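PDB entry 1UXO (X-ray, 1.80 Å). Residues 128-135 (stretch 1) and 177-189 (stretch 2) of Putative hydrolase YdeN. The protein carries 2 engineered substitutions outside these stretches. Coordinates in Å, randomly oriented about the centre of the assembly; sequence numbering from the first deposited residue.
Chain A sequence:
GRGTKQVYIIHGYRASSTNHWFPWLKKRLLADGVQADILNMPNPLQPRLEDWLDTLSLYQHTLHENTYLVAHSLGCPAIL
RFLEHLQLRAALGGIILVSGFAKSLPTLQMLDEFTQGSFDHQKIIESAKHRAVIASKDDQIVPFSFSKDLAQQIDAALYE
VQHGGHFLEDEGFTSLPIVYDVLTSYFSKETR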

# COMPACT_ATOMS: atom_id res chain seq x y z
N ALA A 128 10.87 4.39 5.50
CA ALA A 128 10.71 4.28 4.05
C ALA A 128 11.35 5.46 3.36
O ALA A 128 10.92 6.60 3.52
CB ALA A 128 9.26 4.13 3.69
N LYS A 129 12.39 5.20 2.57
CA LYS A 129 13.14 6.30 1.95
C LYS A 129 12.30 7.13 0.98
O LYS A 129 12.39 8.37 0.94
CB LYS A 129 14.41 5.73 1.28
CG LYS A 129 15.27 6.72 0.55
CD LYS A 129 16.52 6.04 -0.03
CE LYS A 129 17.59 7.07 -0.43
NZ LYS A 129 18.50 6.57 -1.56
N HIS A 130 11.52 6.45 0.17
CA HIS A 130 10.66 7.08 -0.80
C HIS A 130 9.21 6.77 -0.46
O HIS A 130 8.89 5.63 -0.18
CB HIS A 130 11.00 6.53 -2.19
CG HIS A 130 12.41 6.83 -2.62
ND1 HIS A 130 12.82 8.08 -3.02
CD2 HIS A 130 13.50 6.02 -2.72
CE1 HIS A 130 14.12 8.04 -3.32
NE2 HIS A 130 14.55 6.80 -3.17
N ARG A 131 8.35 7.77 -0.44
CA ARG A 131 6.94 7.58 -0.05
C ARG A 131 5.99 8.31 -1.00
O ARG A 131 6.22 9.48 -1.31
CB ARG A 131 6.71 8.05 1.38
CG ARG A 131 7.72 7.54 2.41
CD ARG A 131 7.62 8.21 3.82
NE ARG A 131 7.94 9.63 3.70
CZ ARG A 131 9.16 10.15 3.58
NH1 ARG A 131 10.25 9.36 3.58
NH2 ARG A 131 9.31 11.48 3.46
N ALA A 132 4.93 7.62 -1.40
CA ALA A 132 3.90 8.18 -2.26
C ALA A 132 2.54 7.60 -1.94
O ALA A 132 2.43 6.45 -1.45
CB ALA A 132 4.22 7.93 -3.74
N VAL A 133 1.55 8.45 -2.15
CA VAL A 133 0.11 8.11 -2.11
C VAL A 133 -0.52 8.41 -3.49
O VAL A 133 -0.34 9.50 -4.08
CB VAL A 133 -0.60 8.91 -1.05
CG1 VAL A 133 -2.11 8.62 -1.06
CG2 VAL A 133 -0.02 8.64 0.31
N ILE A 134 -1.21 7.42 -4.04
CA ILE A 134 -1.92 7.59 -5.31
C ILE A 134 -3.39 7.48 -4.99
O ILE A 134 -3.81 6.50 -4.36
CB ILE A 134 -1.52 6.48 -6.27
CG1 ILE A 134 0.01 6.54 -6.48
CG2 ILE A 134 -2.33 6.58 -7.55
CD1 ILE A 134 0.61 5.51 -7.39
N ALA A 135 -4.16 8.46 -5.39
CA ALA A 135 -5.56 8.51 -4.97
C ALA A 135 -6.44 9.06 -6.03
O ALA A 135 -6.05 9.96 -6.78
CB ALA A 135 -5.71 9.34 -3.67
N PRO A 177 -0.52 1.77 -14.78
CA PRO A 177 0.82 2.28 -15.12
C PRO A 177 1.42 3.31 -14.18
O PRO A 177 2.62 3.27 -13.95
CB PRO A 177 0.62 2.84 -16.53
CG PRO A 177 -0.44 1.87 -17.13
CD PRO A 177 -1.43 1.80 -15.97
N ILE A 178 0.61 4.21 -13.63
CA ILE A 178 1.17 5.21 -12.69
C ILE A 178 1.92 4.57 -11.52
O ILE A 178 2.97 5.07 -11.16
CB ILE A 178 0.13 6.21 -12.21
CG1 ILE A 178 0.85 7.28 -11.37
CG2 ILE A 178 -1.03 5.54 -11.44
CD1 ILE A 178 0.08 8.53 -11.30
N VAL A 179 1.41 3.45 -10.97
CA VAL A 179 2.10 2.79 -9.89
C VAL A 179 3.46 2.25 -10.35
O VAL A 179 4.47 2.41 -9.66
CB VAL A 179 1.26 1.65 -9.21
CG1 VAL A 179 2.04 1.07 -8.07
CG2 VAL A 179 -0.00 2.22 -8.69
N TYR A 180 3.50 1.62 -11.52
CA TYR A 180 4.76 1.08 -12.03
C TYR A 180 5.79 2.21 -12.27
O TYR A 180 6.98 2.09 -11.94
CB TYR A 180 4.50 0.24 -13.33
CG TYR A 180 5.76 0.04 -14.06
CD1 TYR A 180 6.67 -0.96 -13.67
CD2 TYR A 180 6.14 0.90 -15.11
CE1 TYR A 180 7.89 -1.11 -14.31
CE2 TYR A 180 7.35 0.75 -15.75
CZ TYR A 180 8.21 -0.25 -15.34
OH TYR A 180 9.42 -0.34 -15.97
N ASP A 181 5.33 3.31 -12.85
CA ASP A 181 6.22 4.43 -13.16
C ASP A 181 6.75 5.16 -11.89
O ASP A 181 7.96 5.47 -11.80
CB ASP A 181 5.57 5.41 -14.10
CG ASP A 181 5.46 4.86 -15.55
OD1 ASP A 181 6.36 4.09 -16.01
OD2 ASP A 181 4.54 5.16 -16.29
N VAL A 182 5.88 5.37 -10.91
CA VAL A 182 6.31 6.00 -9.64
C VAL A 182 7.33 5.10 -8.95
O VAL A 182 8.40 5.54 -8.52
CB VAL A 182 5.13 6.34 -8.74
CG1 VAL A 182 5.63 6.78 -7.36
CG2 VAL A 182 4.28 7.46 -9.39
N LEU A 183 7.05 3.80 -8.91
CA LEU A 183 7.96 2.83 -8.34
C LEU A 183 9.30 2.83 -9.02
O LEU A 183 10.37 2.88 -8.38
CB LEU A 183 7.29 1.42 -8.41
CG LEU A 183 7.97 0.29 -7.72
CD1 LEU A 183 8.15 0.57 -6.22
CD2 LEU A 183 7.23 -1.00 -8.00
N THR A 184 9.27 2.76 -10.34
CA THR A 184 10.49 2.72 -11.10
C THR A 184 11.37 3.97 -10.89
O THR A 184 12.60 3.88 -10.94
CB THR A 184 10.13 2.45 -12.59
OG1 THR A 184 9.66 1.09 -12.68
CG2 THR A 184 11.37 2.49 -13.52
N SER A 185 10.75 5.12 -10.70
CA SER A 185 11.49 6.37 -10.46
C SER A 185 12.31 6.27 -9.15
O SER A 185 13.41 6.83 -9.03
CB SER A 185 10.56 7.58 -10.48
OG SER A 185 9.83 7.74 -9.26
N TYR A 186 11.80 5.50 -8.20
CA TYR A 186 12.54 5.26 -6.98
C TYR A 186 13.83 4.49 -7.22
O TYR A 186 14.79 4.62 -6.43
CB TYR A 186 11.74 4.41 -6.03
CG TYR A 186 10.46 4.98 -5.46
CD1 TYR A 186 10.08 6.32 -5.63
CD2 TYR A 186 9.64 4.15 -4.70
CE1 TYR A 186 8.87 6.79 -5.07
CE2 TYR A 186 8.53 4.62 -4.09
CZ TYR A 186 8.15 5.96 -4.32
OH TYR A 186 7.01 6.36 -3.67
N PHE A 187 13.81 3.57 -8.18
CA PHE A 187 14.96 2.72 -8.44
C PHE A 187 16.11 3.53 -9.07
O PHE A 187 17.29 3.22 -8.83
CB PHE A 187 14.62 1.56 -9.39
CG PHE A 187 13.46 0.68 -8.96
CD1 PHE A 187 13.04 0.61 -7.64
CD2 PHE A 187 12.80 -0.08 -9.90
CE1 PHE A 187 11.99 -0.20 -7.29
CE2 PHE A 187 11.78 -0.93 -9.55
CZ PHE A 187 11.36 -0.99 -8.24
N SER A 188 15.76 4.51 -9.89
CA SER A 188 16.78 5.34 -10.57
C SER A 188 17.41 6.27 -9.57
O SER A 188 18.60 6.53 -9.62
CB SER A 188 16.23 6.17 -11.73
OG SER A 188 15.01 6.83 -11.40
N LYS A 189 16.59 6.78 -8.65
CA LYS A 189 17.10 7.58 -7.54
C LYS A 189 18.01 6.69 -6.68
O LYS A 189 18.86 7.21 -5.94
CB LYS A 189 15.95 8.13 -6.68
CG LYS A 189 15.15 9.32 -7.27
CD LYS A 189 13.72 9.30 -6.69
CE LYS A 189 12.95 10.59 -6.88
NZ LYS A 189 11.83 10.64 -5.89
O HOH W 1 11.12 10.16 -3.04

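The strand that runs through Ala132 and Ile134 and the helix 177-188 run nearly antiparallel, their N-to-C directions 171° apart and their axes 10.1 Å apart at closest approach, the usual spacing for a helix packed on a sheet. Alternation along the strand turns Ala132 and Ile134 toward the helix and Arg131 and Val133 away. No direct hydrogen bond crosses the interface; it is held chiefly by packing.

At the start of the helix, Ile134 fills the gap with a long, branched side chain: its CD1 lies 3.6 Å from Val179 CG2, and its CG2 4.2 Å from Ile178 CG2. Ala132 suits a tighter place. Its CB sits 4.1 Å from Val182 CG1 and only 3.2 Å from Tyr186 OH, near the plane of the tyrosine ring, so the small methyl leaves room for the phenol. That hydroxyl is buried but hydrogen-bonded elsewhere in the structure.

His130 covers the other end. Its CB stands 3.4 Å from the centroid of the Tyr186 ring, almost on the ring normal, in a CH-pi contact, and the two rings form an offset stack with planes 18° apart. Lys189 borders this pair, its aliphatic CD 3.6 Å from His130 CE1. Its amine remains solvated: water 1 accepts from Lys189 NZ at 3.0 Å and also hydrogen-bonds His130 ND1 at 2.7 Å, bridging the stretches.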